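Local coordinates for Low molecular weight phosphotyrosine protein phosphatase (Vibrio cholerae, PDB 6U1P) that probably removes phosphate from tyrosine residues of proteins, as part of a tyrosine phosphoregulatory system controlling exopolysaccharide biosynthesis and biofilm formation, at the interface of chains A and B. Residues are numbered along the deposited sequence; one frame, centred on the assembly and turned at random. Chains: chain A/B, Low molecular weight phosphotyrosine protein phosphatase.

The interface of chains A and B. Residues chain A 8, 85, 87, 112, 115; chain B 148, 151-152.
The C-terminal helix of one low molecular weight phosphotyrosine phosphatase subunit (B 126-152) docks its last turn on strands 6-12 and 85-88 and the 3-10 helix 112-115 of the other; in the two-fold dimer of the crystal, probably the form the protein takes, the same packing recurs with the chains exchanged. B:Trp152 and A:Tyr87 are joined by a hydrogen bond: the indole NE1 donates to the phenol OH at 2.8 Å, with 164° at the hydrogen. That oxygen lies 2° out of the indole plane, and A:Tyr87 CE2 also meets the indole edge, an arrangement that probably limits rotation of the indole, together with the packing on its faces. One indole face receives A:Val8 CG2, 3.9 Å from the centroid of the six-membered ring and offset toward the rim. The opposite face carries the carbonyl O of B:Leu148, one helical turn back.

B:Leu148 inserts its forked end between two aromatic rings. CD1 lies over the centre of the A:Tyr87 ring, 3.9 Å from the centroid, and reaches A:Phe112 CE1 at 3.6 Å; CD2 touches A:Tyr87 CE1 at the same ring's rim. A:Phe112 meets the leucine obliquely. Beside the leucine, A:Lys115, bent at chi2 (-70°), runs its aliphatic stem across B:Leu148 and past B:Ser151, packing CG 3.8 Å from B:Leu148 CD2 and CE 3.7 Å from B:Ser151 CB. The patch centre is about 14 Å from A:Cys12, the nucleophile of the CX5R phosphate-binding loop.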
loop_
_atom_site.group_PDB
_atom_site.type_symbol
_atom_site.label_atom_id
_atom_site.label_comp_id
_atom_site.label_asym_id
_atom_site.label_seq_id
_atom_site.Cartn_x
_atom_site.Cartn_y
_atom_site.Cartn_z
ATOM N N VAL A 8 -24.318 15.275 -1.605
ATOM C CA VAL A 8 -24.006 13.862 -1.425
ATOM C C VAL A 8 -22.708 13.732 -0.642
ATOM O O VAL A 8 -21.738 14.451 -0.917
ATOM C CB VAL A 8 -23.890 13.143 -2.783
ATOM C CG1 VAL A 8 -23.312 11.776 -2.613
ATOM C CG2 VAL A 8 -25.256 13.030 -3.451
ATOM N N PHE A 85 -27.915 12.506 0.692
ATOM C CA PHE A 85 -27.566 11.093 0.711
ATOM C C PHE A 85 -26.141 10.920 1.196
ATOM O O PHE A 85 -25.260 11.729 0.894
ATOM C CB PHE A 85 -27.659 10.441 -0.686
ATOM C CG PHE A 85 -29.000 10.538 -1.301
ATOM C CD1 PHE A 85 -30.065 9.828 -0.773
ATOM C CD2 PHE A 85 -29.212 11.344 -2.412
ATOM C CE1 PHE A 85 -31.336 9.925 -1.339
ATOM C CE2 PHE A 85 -30.469 11.446 -2.985
ATOM C CZ PHE A 85 -31.535 10.737 -2.445
ATOM N N TYR A 87 -23.251 7.765 1.585
ATOM C CA TYR A 87 -22.928 6.436 1.103
ATOM C C TYR A 87 -21.730 5.893 1.854
ATOM O O TYR A 87 -20.703 6.577 1.992
ATOM C CB TYR A 87 -22.663 6.441 -0.403
ATOM C CG TYR A 87 -23.896 6.834 -1.186
ATOM C CD1 TYR A 87 -24.899 5.905 -1.469
ATOM C CD2 TYR A 87 -24.074 8.141 -1.607
ATOM C CE1 TYR A 87 -26.040 6.283 -2.189
ATOM C CE2 TYR A 87 -25.204 8.525 -2.324
ATOM C CZ TYR A 87 -26.177 7.598 -2.616
ATOM O OH TYR A 87 -27.301 8.012 -3.304
ATOM N N PHE A 112 -22.396 2.284 -0.958
ATOM C CA PHE A 112 -22.004 3.001 -2.170
ATOM C C PHE A 112 -22.468 2.263 -3.432
ATOM O O PHE A 112 -22.950 2.888 -4.388
ATOM C CB PHE A 112 -20.478 3.213 -2.206
ATOM C CG PHE A 112 -20.019 3.988 -3.420
ATOM C CD1 PHE A 112 -20.150 5.364 -3.463
ATOM C CD2 PHE A 112 -19.495 3.331 -4.530
ATOM C CE1 PHE A 112 -19.763 6.082 -4.589
ATOM C CE2 PHE A 112 -19.091 4.033 -5.660
ATOM C CZ PHE A 112 -19.236 5.415 -5.700
ATOM N N LYS A 115 -26.711 0.826 -6.034
ATOM C CA LYS A 115 -27.397 0.925 -7.320
ATOM C C LYS A 115 -26.682 0.189 -8.448
ATOM O O LYS A 115 -27.217 0.120 -9.559
ATOM C CB LYS A 115 -27.568 2.397 -7.710
ATOM C CG LYS A 115 -28.317 3.193 -6.661
ATOM C CD LYS A 115 -29.755 2.760 -6.631
ATOM C CE LYS A 115 -30.603 3.672 -5.778
ATOM N NZ LYS A 115 -31.850 2.973 -5.402
ATOM N N LEU B 148 -25.061 5.402 -9.337
ATOM C CA LEU B 148 -25.603 6.433 -8.453
ATOM C C LEU B 148 -26.060 7.654 -9.252
ATOM O O LEU B 148 -27.138 8.201 -9.004
ATOM C CB LEU B 148 -24.558 6.864 -7.419
ATOM C CG LEU B 148 -24.186 5.885 -6.296
ATOM C CD1 LEU B 148 -23.217 6.547 -5.303
ATOM C CD2 LEU B 148 -25.437 5.393 -5.586
ATOM N N SER B 151 -29.392 6.889 -10.812
ATOM C CA SER B 151 -30.462 6.884 -9.820
ATOM C C SER B 151 -30.838 8.295 -9.387
ATOM O O SER B 151 -32.017 8.583 -9.145
ATOM C CB SER B 151 -30.044 6.060 -8.606
ATOM O OG SER B 151 -30.609 6.584 -7.414
ATOM N N TRP B 152 -29.845 9.181 -9.276
ATOM C CA TRP B 152 -30.097 10.553 -8.845
ATOM C C TRP B 152 -30.956 11.303 -9.850
ATOM O O TRP B 152 -31.815 12.113 -9.467
ATOM C CB TRP B 152 -28.778 11.286 -8.612
ATOM C CG TRP B 152 -28.015 10.719 -7.488
ATOM C CD1 TRP B 152 -28.505 9.941 -6.489
ATOM C CD2 TRP B 152 -26.617 10.881 -7.230
ATOM N NE1 TRP B 152 -27.502 9.608 -5.614
ATOM C CE2 TRP B 152 -26.328 10.166 -6.049
ATOM C CE3 TRP B 152 -25.581 11.557 -7.883
ATOM C CZ2 TRP B 152 -25.035 10.101 -5.504
ATOM C CZ3 TRP B 152 -24.299 11.492 -7.343
ATOM C CH2 TRP B 152 -24.041 10.773 -6.160
#